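Acyl-CoA thioesterase II (Mycobacterium avium subsp. paratuberculosis, PDB 4R9Z) probably hydrolyses fatty acyl-CoA thioesters to free fatty acid and coenzyme A, as a double hot-dog thioesterase of the TesB type. Local coordinates at the interface of chains A and B. Coordinates in Å, arbitrary orientation; residue numbers count along the deposited sequence, not the author numbering. Chains: chain A/B, Uncharacterized protein.

The interface of chains A and B. Residues chain A 124, 225, 227, 263, 266; chain B 244, 251, 268.
In A:Trp225, CG anti to the carbonyl carbon (chi1 -59°) and a chi2 of -94° present one indole face to B:Lys268 and B:Leu251. CG of B:Lys268 is anti to its backbone N. This CG methylene sits over the six-membered ring, 3.6 Å from its centroid, a CH-pi contact. Bends at chi2 and chi3 then carry the rest of the chain off the face, with NZ pointing toward CG2 of A:Thr266. B:Leu251 shares the same face at the other end of the indole. Its side chain crosses A:Trp225 at about a right angle, and methyl CD2 lies 3.8 Å from the centroid of the five-membered ring. The two residues thus cap both rings from one side. The other branch of B:Leu251, CD1, meets A:Thr266 tip to tip, 3.6 Å from hydroxyl OG1.

Beyond this apolar patch the chains are bridged by water. No polar atom of one side reaches the other directly here. Hydroxyl OG of B:Ser244 lies within bonding distance of water 1 and water 2. Water 2 lies 2.8 Å from this OG and 2.6 Å from OG1 of A:Thr266. Water 1 links the same OG to the imidazole ND1 of A:His227. CB of B:Ser244 packs on methyl CD2 of A:Leu263, which also lies over the rim of one face of the A:His227 ring.

The patch belongs to a two-fold symmetric interface between copies of one protein, built here from strands 218-226 and 263-272 of chain A and 249-258 and 263-272 of chain B, together with loop residues such as A:His227 and B:Ser244. The structure alone does not show that this dimer forms in solution. ND1 of A:His227 lies 2.9 Å from the oxygen of water 1, with 149° at the hydrogen.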
ATOM      1  N   PRO A 124      12.005   4.141 -12.940  1.00 28.60           N
ATOM      2  CA  PRO A 124      12.667   3.005 -13.579  1.00 31.33           C
ATOM      3  C   PRO A 124      12.537   3.108 -15.091  1.00 37.17           C
ATOM      4  O   PRO A 124      11.561   3.668 -15.597  1.00 35.32           O
ATOM      5  CB  PRO A 124      11.906   1.788 -13.039  1.00 24.08           C
ATOM      6  CG  PRO A 124      10.625   2.330 -12.496  1.00 25.01           C
ATOM      7  CD  PRO A 124      10.915   3.723 -12.044  1.00 28.79           C
ATOM      8  N   TRP A 225       0.300   3.771  -6.701  1.00 19.95           N
ATOM      9  CA  TRP A 225       0.915   5.080  -6.593  1.00 21.63           C
ATOM     10  C   TRP A 225       1.061   5.650  -7.997  1.00 25.63           C
ATOM     11  O   TRP A 225       1.693   5.041  -8.859  1.00 23.34           O
ATOM     12  CB  TRP A 225       2.267   4.998  -5.886  1.00 17.06           C
ATOM     13  CG  TRP A 225       2.180   4.434  -4.500  1.00 21.26           C
ATOM     14  CD1 TRP A 225       2.067   5.135  -3.333  1.00 24.94           C
ATOM     15  CD2 TRP A 225       2.208   3.046  -4.133  1.00 18.16           C
ATOM     16  NE1 TRP A 225       2.021   4.270  -2.265  1.00 21.17           N
ATOM     17  CE2 TRP A 225       2.106   2.983  -2.728  1.00 17.86           C
ATOM     18  CE3 TRP A 225       2.315   1.854  -4.854  1.00 21.90           C
ATOM     19  CZ2 TRP A 225       2.106   1.771  -2.032  1.00 18.54           C
ATOM     20  CZ3 TRP A 225       2.311   0.652  -4.161  1.00 20.67           C
ATOM     21  CH2 TRP A 225       2.206   0.621  -2.766  1.00 16.29           C
ATOM     22  N   HIS A 227       2.273   8.195 -10.972  1.00 25.20           N
ATOM     23  CA  HIS A 227       3.480   8.927 -11.318  1.00 24.59           C
ATOM     24  C   HIS A 227       3.140   9.961 -12.394  1.00 23.05           C
ATOM     25  O   HIS A 227       2.698  11.063 -12.082  1.00 25.88           O
ATOM     26  CB  HIS A 227       4.565   7.954 -11.791  1.00 23.88           C
ATOM     27  CG  HIS A 227       5.914   8.576 -11.971  1.00 27.03           C
ATOM     28  ND1 HIS A 227       6.753   8.862 -10.914  1.00 25.39           N
ATOM     29  CD2 HIS A 227       6.582   8.946 -13.091  1.00 28.62           C
ATOM     30  CE1 HIS A 227       7.874   9.389 -11.374  1.00 30.73           C
ATOM     31  NE2 HIS A 227       7.796   9.451 -12.692  1.00 24.94           N
ATOM     32  N   LEU A 263       6.671   6.470 -16.764  1.00 27.85           N
ATOM     33  CA  LEU A 263       6.012   5.682 -15.741  1.00 23.39           C
ATOM     34  C   LEU A 263       4.655   6.299 -15.426  1.00 25.67           C
ATOM     35  O   LEU A 263       4.539   7.506 -15.223  1.00 19.98           O
ATOM     36  CB  LEU A 263       6.881   5.600 -14.485  1.00 24.41           C
ATOM     37  CG  LEU A 263       6.336   4.819 -13.287  1.00 26.00           C
ATOM     38  CD1 LEU A 263       6.284   3.328 -13.583  1.00 28.14           C
ATOM     39  CD2 LEU A 263       7.171   5.096 -12.042  1.00 27.65           C
ATOM     40  N   THR A 266       2.870   2.758 -10.086  1.00 25.86           N
ATOM     41  CA  THR A 266       3.421   1.583  -9.429  1.00 22.48           C
ATOM     42  C   THR A 266       2.303   0.912  -8.655  1.00 20.24           C
ATOM     43  O   THR A 266       1.438   1.593  -8.110  1.00 26.32           O
ATOM     44  CB  THR A 266       4.561   1.941  -8.476  1.00 25.41           C
ATOM     45  OG1 THR A 266       5.544   2.704  -9.184  1.00 30.19           O
ATOM     46  CG2 THR A 266       5.201   0.675  -7.914  1.00 25.38           C
TER
ATOM     47  N   SER B 244      11.212   5.811  -7.813  1.00 21.94           N
ATOM     48  CA  SER B 244      10.617   6.893  -8.586  1.00 27.50           C
ATOM     49  C   SER B 244      10.231   8.114  -7.766  1.00 24.09           C
ATOM     50  O   SER B 244       9.992   8.031  -6.565  1.00 25.51           O
ATOM     51  CB  SER B 244       9.393   6.375  -9.345  1.00 21.99           C
ATOM     52  OG  SER B 244       8.509   5.686  -8.481  1.00 29.29           O
ATOM     53  N   LEU B 251       8.696   7.849  -4.221  1.00 26.87           N
ATOM     54  CA  LEU B 251       8.451   6.500  -3.714  1.00 20.76           C
ATOM     55  C   LEU B 251       9.705   5.862  -3.131  1.00 31.57           C
ATOM     56  O   LEU B 251      10.805   6.025  -3.657  1.00 32.84           O
ATOM     57  CB  LEU B 251       7.913   5.579  -4.806  1.00 19.10           C
ATOM     58  CG  LEU B 251       6.401   5.469  -5.002  1.00 32.71           C
ATOM     59  CD1 LEU B 251       6.087   4.380  -6.025  1.00 23.14           C
ATOM     60  CD2 LEU B 251       5.688   5.208  -3.686  1.00 28.36           C
ATOM     61  N   LYS B 268       6.409  -0.306   1.084  1.00 27.13           N
ATOM     62  CA  LYS B 268       6.377   0.818   0.155  1.00 24.99           C
ATOM     63  C   LYS B 268       6.029   2.107   0.892  1.00 24.47           C
ATOM     64  O   LYS B 268       5.179   2.109   1.776  1.00 29.16           O
ATOM     65  CB  LYS B 268       5.372   0.573  -0.969  1.00 24.18           C
ATOM     66  CG  LYS B 268       5.577   1.476  -2.175  1.00 26.26           C
ATOM     67  CD  LYS B 268       6.722   0.985  -3.044  1.00 27.14           C
ATOM     68  CE  LYS B 268       6.310  -0.219  -3.872  1.00 27.42           C
ATOM     69  NZ  LYS B 268       7.449  -0.745  -4.678  1.00 41.15           N
TER
HETATM   70  O   HOH W   1       6.525   7.454  -8.409  1.00 20.04           O
HETATM   71  O   HOH W   2       8.132   2.920  -8.795  1.00 25.51           O